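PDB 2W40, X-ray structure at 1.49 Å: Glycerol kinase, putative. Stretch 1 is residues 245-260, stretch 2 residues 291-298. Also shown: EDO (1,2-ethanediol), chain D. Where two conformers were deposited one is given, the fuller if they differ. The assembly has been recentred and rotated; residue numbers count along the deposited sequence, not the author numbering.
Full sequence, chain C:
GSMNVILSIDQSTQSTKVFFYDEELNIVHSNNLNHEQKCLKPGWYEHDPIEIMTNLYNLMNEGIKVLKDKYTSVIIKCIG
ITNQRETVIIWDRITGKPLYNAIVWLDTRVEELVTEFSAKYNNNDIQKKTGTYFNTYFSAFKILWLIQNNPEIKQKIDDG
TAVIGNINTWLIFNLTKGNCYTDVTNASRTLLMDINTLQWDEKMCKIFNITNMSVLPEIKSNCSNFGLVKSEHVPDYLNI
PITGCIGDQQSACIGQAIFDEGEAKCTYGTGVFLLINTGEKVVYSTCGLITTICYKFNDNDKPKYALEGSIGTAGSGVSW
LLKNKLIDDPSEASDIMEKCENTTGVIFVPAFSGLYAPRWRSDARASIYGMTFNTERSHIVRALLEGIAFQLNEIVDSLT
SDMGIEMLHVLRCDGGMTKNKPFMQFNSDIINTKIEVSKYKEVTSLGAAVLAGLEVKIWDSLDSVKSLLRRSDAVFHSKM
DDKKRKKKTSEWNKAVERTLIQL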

ATOM      1  N   CYS C 245     -37.828  15.705  -2.909  1.00  7.21           N
ATOM      2  CA  CYS C 245     -36.782  14.959  -3.559  1.00  7.44           C
ATOM      3  C   CYS C 245     -35.646  15.812  -3.945  1.00  8.08           C
ATOM      4  O   CYS C 245     -35.840  16.856  -4.539  1.00  7.79           O
ATOM      5  N   ILE C 246     -34.446  15.388  -3.607  1.00  8.43           N
ATOM      6  CA  ILE C 246     -33.220  16.196  -3.815  1.00  6.78           C
ATOM      7  C   ILE C 246     -31.997  15.252  -3.803  1.00  7.42           C
ATOM      8  O   ILE C 246     -32.018  14.252  -3.069  1.00  7.80           O
ATOM      9  N   GLY C 247     -30.956  15.592  -4.573  1.00  7.38           N
ATOM     10  CA  GLY C 247     -29.681  14.929  -4.517  1.00  7.09           C
ATOM     11  C   GLY C 247     -29.034  15.069  -3.105  1.00  6.34           C
ATOM     12  O   GLY C 247     -29.250  16.051  -2.404  1.00  7.91           O
ATOM     13  N   ASP C 248     -28.338  14.013  -2.658  1.00  4.72           N
ATOM     14  CA  ASP C 248     -27.834  13.945  -1.305  1.00  5.10           C
ATOM     15  C   ASP C 248     -27.012  15.117  -0.874  1.00  7.03           C
ATOM     16  O   ASP C 248     -27.279  15.678   0.251  1.00  8.33           O
ATOM     17  N   GLN C 249     -26.073  15.547  -1.715  1.00  5.76           N
ATOM     18  CA  GLN C 249     -25.127  16.608  -1.235  1.00  7.58           C
ATOM     19  C   GLN C 249     -25.897  17.972  -1.150  1.00  7.91           C
ATOM     20  O   GLN C 249     -25.598  18.825  -0.294  1.00 10.40           O
ATOM     21  N   GLN C 250     -26.815  18.236  -2.099  1.00  8.07           N
ATOM     22  CA  GLN C 250     -27.716  19.384  -2.013  1.00  8.42           C
ATOM     23  C   GLN C 250     -28.657  19.261  -0.814  1.00  7.01           C
ATOM     24  O   GLN C 250     -28.932  20.265  -0.098  1.00  8.59           O
ATOM     25  N   SER C 251     -29.086  18.055  -0.507  1.00  8.54           N
ATOM     26  CA  SER C 251     -29.913  17.793   0.719  1.00  8.93           C
ATOM     27  C   SER C 251     -29.174  18.287   1.960  1.00  8.57           C
ATOM     28  O   SER C 251     -29.757  18.933   2.831  1.00  8.64           O
ATOM     29  N   ALA C 252     -27.890  18.005   2.045  1.00 10.22           N
ATOM     30  CA  ALA C 252     -27.070  18.418   3.149  1.00 11.27           C
ATOM     31  C   ALA C 252     -26.936  19.944   3.253  1.00 11.09           C
ATOM     32  O   ALA C 252     -26.795  20.516   4.383  1.00 12.16           O
ATOM     33  N   CYS C 253     -26.952  20.668   2.138  1.00  8.81           N
ATOM     34  CA  CYS C 253     -27.069  22.152   2.089  1.00 12.04           C
ATOM     35  C   CYS C 253     -28.338  22.654   2.755  1.00 12.35           C
ATOM     36  O   CYS C 253     -28.292  23.592   3.542  1.00 13.50           O
ATOM     37  N   ILE C 254     -29.445  21.939   2.540  1.00 10.27           N
ATOM     38  CA  ILE C 254     -30.679  22.371   3.181  0.50 11.48           C
ATOM     39  C   ILE C 254     -30.618  22.017   4.676  1.00 11.49           C
ATOM     40  O   ILE C 254     -30.993  22.865   5.505  1.00 13.18           O
ATOM     41  N   GLY C 255     -30.160  20.837   5.015  1.00 12.07           N
ATOM     42  CA  GLY C 255     -29.957  20.465   6.421  1.00 12.84           C
ATOM     43  C   GLY C 255     -28.968  21.287   7.225  1.00 15.56           C
ATOM     44  O   GLY C 255     -29.087  21.328   8.470  1.00 17.86           O
ATOM     45  N   GLN C 256     -28.032  21.934   6.530  1.00 14.40           N
ATOM     46  CA  GLN C 256     -27.027  22.789   7.209  1.00 15.00           C
ATOM     47  C   GLN C 256     -27.555  24.270   7.159  1.00 15.39           C
ATOM     48  O   GLN C 256     -26.834  25.198   7.598  1.00 18.85           O
ATOM     49  N   ALA C 257     -28.681  24.519   6.511  1.00 17.28           N
ATOM     50  CA  ALA C 257     -29.269  25.889   6.268  1.00 16.47           C
ATOM     51  C   ALA C 257     -28.299  26.862   5.587  1.00 17.63           C
ATOM     52  O   ALA C 257     -28.250  28.016   5.971  1.00 19.33           O
ATOM     53  N   ILE C 258     -27.534  26.381   4.596  1.00 15.88           N
ATOM     54  CA  ILE C 258     -26.635  27.238   3.861  1.00 15.92           C
ATOM     55  C   ILE C 258     -27.442  27.829   2.684  1.00 16.29           C
ATOM     56  O   ILE C 258     -27.347  27.528   1.474  1.00 17.93           O
ATOM     57  N   PHE C 259     -28.307  28.763   3.043  1.00 15.20           N
ATOM     58  CA  PHE C 259     -29.245  29.372   2.132  1.00 16.31           C
ATOM     59  C   PHE C 259     -28.833  30.711   1.606  1.00 16.33           C
ATOM     60  O   PHE C 259     -29.508  31.226   0.685  1.00 17.06           O
ATOM     61  N   ASP C 260     -27.820  31.345   2.221  1.00 17.59           N
ATOM     62  CA  ASP C 260     -27.376  32.654   1.743  1.00 19.59           C
ATOM     63  C   ASP C 260     -26.177  32.533   0.843  1.00 17.98           C
ATOM     64  O   ASP C 260     -25.290  31.695   1.045  1.00 16.85           O
ATOM     65  N   THR C 291     -20.346  23.644 -11.646  1.00  8.54           N
ATOM     66  CA  THR C 291     -21.554  24.487 -11.446  1.00  8.63           C
ATOM     67  C   THR C 291     -22.777  23.596 -11.346  1.00  9.03           C
ATOM     68  O   THR C 291     -22.982  22.792 -12.270  1.00  8.74           O
ATOM     69  N   THR C 292     -23.508  23.645 -10.252  1.00  9.39           N
ATOM     70  CA  THR C 292     -24.660  22.788 -10.061  1.00  8.12           C
ATOM     71  C   THR C 292     -25.847  23.599  -9.470  1.00  7.91           C
ATOM     72  O   THR C 292     -25.724  24.791  -9.186  1.00  8.98           O
ATOM     73  N   ILE C 293     -26.982  22.976  -9.444  1.00  8.72           N
ATOM     74  CA  ILE C 293     -28.167  23.564  -8.852  1.00  9.69           C
ATOM     75  C   ILE C 293     -28.086  23.274  -7.328  1.00  9.76           C
ATOM     76  O   ILE C 293     -27.827  22.093  -6.950  1.00  9.72           O
ATOM     77  N   CYS C 294     -28.177  24.286  -6.459  1.00  9.29           N
ATOM     78  CA  CYS C 294     -28.274  24.036  -5.040  1.00  9.43           C
ATOM     79  C   CYS C 294     -29.674  23.537  -4.628  1.00  9.19           C
ATOM     80  O   CYS C 294     -29.820  22.455  -3.999  1.00 10.42           O
ATOM     81  N   TYR C 295     -30.719  24.276  -5.005  1.00  9.90           N
ATOM     82  CA  TYR C 295     -32.107  23.853  -4.766  1.00  9.15           C
ATOM     83  C   TYR C 295     -33.013  24.796  -5.553  1.00 10.01           C
ATOM     84  O   TYR C 295     -32.619  25.909  -5.896  1.00  9.89           O
ATOM     85  N   LYS C 296     -34.250  24.370  -5.753  1.00  9.20           N
ATOM     86  CA  LYS C 296     -35.356  25.159  -6.285  1.00  9.31           C
ATOM     87  C   LYS C 296     -36.543  24.531  -5.635  1.00  9.51           C
ATOM     88  O   LYS C 296     -37.020  23.546  -6.067  1.00  9.64           O
ATOM     89  N   PHE C 297     -37.058  25.166  -4.588  1.00 10.83           N
ATOM     90  CA  PHE C 297     -38.128  24.520  -3.857  1.00  9.95           C
ATOM     91  C   PHE C 297     -39.426  24.361  -4.703  1.00 10.05           C
ATOM     92  O   PHE C 297     -40.025  23.283  -4.705  1.00  9.82           O
ATOM     93  N   ASN C 298     -39.921  25.492  -5.211  1.00 11.45           N
ATOM     94  CA  ASN C 298     -41.178  25.609  -5.925  1.00 11.82           C
ATOM     95  C   ASN C 298     -40.995  26.008  -7.382  1.00 12.09           C
ATOM     96  O   ASN C 298     -39.990  26.617  -7.773  1.00 11.58           O
TER

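A single hydrogen bond joins these two stretches, and it runs from a side chain to the backbone: the amide of Gln250 reaches from helix 248-255 to strand 291-295, where NE2 donates to Ile293 O at 2.8 Å with an N-H...O angle of 156°. Gln250 has chi1 m and an off-well chi2 of 98°, and its OE1 is hydrogen-bonded elsewhere in the structure. NE2 also lies 3.1 Å from Thr292 OG1, but the angle is too poor for a hydrogen bond. Gln250 CG passes 3.3 Å from Cys294 O, a carbonyl buried here without a polar partner; Ile246 CD1 lies 4.0 Å from the same oxygen.

One helical turn on from Gln250, Cys253 (m) points toward the strand and meets Cys294 (t), SG to SG at 3.9 Å, an apolar contact far too long for a disulfide. Ile246 (t, t) and Ile254 (m, t) both point toward the strand and pack on Tyr295, their CD1 atoms 4.3 and 4.2 Å from Tyr295 CB. Ile254 CD1 also touches Phe297 CE1 at 3.7 Å.

Tyr295, chi1 p, points toward stretch 1 and loses the most surface to it, 84 Å². Phe259 (m), beyond the helix, turns its ring edge to the Tyr295 face in an offset edge-to-face pair, centroids 5.8 Å apart and planes at 81°; Phe259 CD1 comes within 3.8 Å of Tyr295 CZ. Tyr295 OH is 3.1 Å from Phe259 O, at an angle unsuited to hydrogen bonding, and finds its partner elsewhere. Phe297 (m) starts sideways, but its ring comes nearer, placing CZ 4.3 Å from Phe259 CE1.

Lys296 starts sideways and its end leads away, all four chi angles t; its NZ holds 1,2-ethanediol, probably from the crystallisation liquor, through hydrogen bonds to EDO O1 (3.0 Å) and EDO O2 (3.1 Å).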

ATOM      1  CB  CYS C 245     -37.360  14.371  -4.804  1.00 10.03           C
ATOM      2  SG  CYS C 245     -36.285  13.156  -5.708  1.00 11.19           S
ATOM      3  CB  ILE C 246     -33.125  17.322  -2.733  1.00  6.60           C
ATOM      4  CG1 ILE C 246     -32.017  18.276  -3.036  1.00  7.86           C
ATOM      5  CG2 ILE C 246     -33.019  16.654  -1.313  1.00  7.20           C
ATOM      6  CD1 ILE C 246     -32.145  19.680  -2.351  1.00  7.88           C
ATOM      7  CB  ASP C 248     -27.257  12.582  -0.903  1.00  6.83           C
ATOM      8  CG  ASP C 248     -26.012  12.124  -1.720  1.00  7.30           C
ATOM      9  OD1 ASP C 248     -25.519  12.878  -2.564  1.00  8.14           O
ATOM     10  OD2 ASP C 248     -25.561  10.961  -1.490  1.00  9.34           O
ATOM     11  CB  GLN C 249     -23.908  16.668  -2.071  1.00 10.65           C
ATOM     12  CG  GLN C 249     -23.066  15.375  -2.015  1.00  8.48           C
ATOM     13  CD  GLN C 249     -22.881  14.855  -0.578  1.00 10.16           C
ATOM     14  OE1 GLN C 249     -22.517  15.696   0.297  1.00 12.04           O
ATOM     15  NE2 GLN C 249     -23.225  13.579  -0.287  1.00 14.98           N
ATOM     16  CB  GLN C 250     -28.477  19.516  -3.349  1.00  7.83           C
ATOM     17  CG  GLN C 250     -27.640  20.081  -4.447  1.00 10.79           C
ATOM     18  CD  GLN C 250     -27.035  19.074  -5.397  1.00  8.69           C
ATOM     19  OE1 GLN C 250     -26.806  17.914  -4.991  1.00  8.91           O
ATOM     20  NE2 GLN C 250     -26.645  19.540  -6.663  1.00  8.65           N
ATOM     21  CB  SER C 251     -30.368  16.348   0.840  1.00  9.39           C
ATOM     22  OG  SER C 251     -31.462  16.227   1.696  1.00 10.36           O
ATOM     23  CB  ALA C 252     -25.687  17.763   2.991  1.00 11.27           C
ATOM     24  CB  CYS C 253     -27.043  22.699   0.681  1.00 13.35           C
ATOM     25  SG  CYS C 253     -25.499  22.370  -0.212  1.00 14.55           S
ATOM     26  CB  ILE C 254     -31.919  21.817   2.474  0.50 10.40           C
ATOM     27  CG1 ILE C 254     -32.011  22.327   1.037  0.50 10.19           C
ATOM     28  CG2 ILE C 254     -33.226  22.259   3.170  0.50  9.77           C
ATOM     29  CD1 ILE C 254     -33.206  21.718   0.287  0.50 12.10           C
ATOM     30  CB  GLN C 256     -25.714  22.696   6.500  1.00 16.02           C
ATOM     31  CG  GLN C 256     -24.879  21.467   6.671  1.00 17.63           C
ATOM     32  CD  GLN C 256     -23.994  21.536   7.900  1.00 17.27           C
ATOM     33  OE1 GLN C 256     -23.001  20.838   7.992  1.00 25.55           O
ATOM     34  NE2 GLN C 256     -24.384  22.303   8.827  1.00 20.25           N
ATOM     35  CB  ALA C 257     -29.782  26.566   7.581  1.00 17.37           C
ATOM     36  CB  ILE C 258     -25.276  26.593   3.568  1.00 17.70           C
ATOM     37  CG1 ILE C 258     -25.480  25.556   2.568  1.00 17.12           C
ATOM     38  CG2 ILE C 258     -24.458  26.110   4.918  1.00 16.09           C
ATOM     39  CD1 ILE C 258     -24.148  25.421   1.649  1.00 16.54           C
ATOM     40  CB  PHE C 259     -30.621  29.563   2.852  1.00 16.27           C
ATOM     41  CG  PHE C 259     -31.256  28.296   3.345  1.00 15.71           C
ATOM     42  CD1 PHE C 259     -31.456  27.243   2.474  1.00 16.99           C
ATOM     43  CD2 PHE C 259     -31.603  28.106   4.663  1.00 18.75           C
ATOM     44  CE1 PHE C 259     -32.123  26.095   2.921  1.00 15.41           C
ATOM     45  CE2 PHE C 259     -32.206  26.949   5.117  1.00 19.20           C
ATOM     46  CZ  PHE C 259     -32.417  25.932   4.266  1.00 19.96           C
ATOM     47  CB  ASP C 260     -26.966  33.585   2.881  1.00 20.76           C
ATOM     48  CG  ASP C 260     -28.112  33.936   3.850  1.00 27.32           C
ATOM     49  OD1 ASP C 260     -29.262  33.969   3.424  1.00 31.17           O
ATOM     50  OD2 ASP C 260     -27.816  34.176   5.058  1.00 34.76           O
ATOM     51  CB  THR C 291     -21.751  25.433 -12.646  1.00 10.43           C
ATOM     52  OG1 THR C 291     -20.570  26.128 -12.829  1.00  9.41           O
ATOM     53  CG2 THR C 291     -22.932  26.383 -12.461  1.00  9.61           C
ATOM     54  CB  THR C 292     -24.264  21.569  -9.176  1.00  9.72           C
ATOM     55  OG1 THR C 292     -25.286  20.596  -9.243  1.00 10.35           O
ATOM     56  CG2 THR C 292     -24.034  22.054  -7.667  1.00  8.81           C
ATOM     57  CB  ILE C 293     -29.481  22.964  -9.345  1.00 11.32           C
ATOM     58  CG1 ILE C 293     -29.699  23.135 -10.849  1.00 14.58           C
ATOM     59  CG2 ILE C 293     -30.634  23.526  -8.501  1.00 11.24           C
ATOM     60  CD1 ILE C 293     -29.833  24.496 -11.276  1.00 14.35           C
ATOM     61  CB  CYS C 294     -27.881  25.271  -4.260  1.00 10.98           C
ATOM     62  SG  CYS C 294     -27.302  24.930  -2.571  1.00 14.39           S
ATOM     63  CB  TYR C 295     -32.413  23.836  -3.244  1.00 11.03           C
ATOM     64  CG  TYR C 295     -31.998  25.113  -2.506  1.00 10.89           C
ATOM     65  CD1 TYR C 295     -32.769  26.277  -2.593  1.00 14.91           C
ATOM     66  CD2 TYR C 295     -30.793  25.197  -1.852  1.00 14.56           C
ATOM     67  CE1 TYR C 295     -32.314  27.437  -2.004  1.00 14.54           C
ATOM     68  CE2 TYR C 295     -30.388  26.376  -1.238  1.00 11.00           C
ATOM     69  CZ  TYR C 295     -31.161  27.475  -1.309  1.00 11.46           C
ATOM     70  OH  TYR C 295     -30.733  28.707  -0.693  1.00 15.41           O
ATOM     71  CB  LYS C 296     -35.462  25.064  -7.829  1.00 10.06           C
ATOM     72  CG  LYS C 296     -36.617  25.849  -8.453  1.00  9.14           C
ATOM     73  CD  LYS C 296     -36.702  25.678  -9.925  1.00 10.47           C
ATOM     74  CE  LYS C 296     -38.041  26.057 -10.399  1.00 12.24           C
ATOM     75  NZ  LYS C 296     -38.209  26.130 -11.874  1.00 12.81           N
ATOM     76  CB  PHE C 297     -38.451  25.313  -2.506  1.00 12.08           C
ATOM     77  CG  PHE C 297     -37.472  25.100  -1.394  1.00 14.04           C
ATOM     78  CD1 PHE C 297     -36.149  24.837  -1.606  1.00 14.36           C
ATOM     79  CD2 PHE C 297     -37.870  25.203  -0.082  1.00 19.44           C
ATOM     80  CE1 PHE C 297     -35.236  24.705  -0.596  1.00 17.11           C
ATOM     81  CE2 PHE C 297     -36.949  25.016   0.952  1.00 18.92           C
ATOM     82  CZ  PHE C 297     -35.616  24.802   0.680  1.00 18.29           C
ATOM     83  CB  ASN C 298     -42.079  26.652  -5.233  1.00 11.72           C
ATOM     84  CG  ASN C 298     -42.431  26.254  -3.796  1.00 16.15           C
ATOM     85  OD1 ASN C 298     -42.679  25.061  -3.466  1.00 14.85           O
ATOM     86  ND2 ASN C 298     -42.437  27.252  -2.921  1.00 20.55           N
TER
HETATM   87  C1  EDO D1502     -38.349  22.434 -11.916  1.00 14.88           C
HETATM   88  O1  EDO D1502     -37.489  23.353 -12.664  1.00 12.27           O
HETATM   89  C2  EDO D1502     -39.786  22.524 -12.414  1.00 15.17           C
HETATM   90  O2  EDO D1502     -40.256  23.785 -11.933  1.00 15.66           O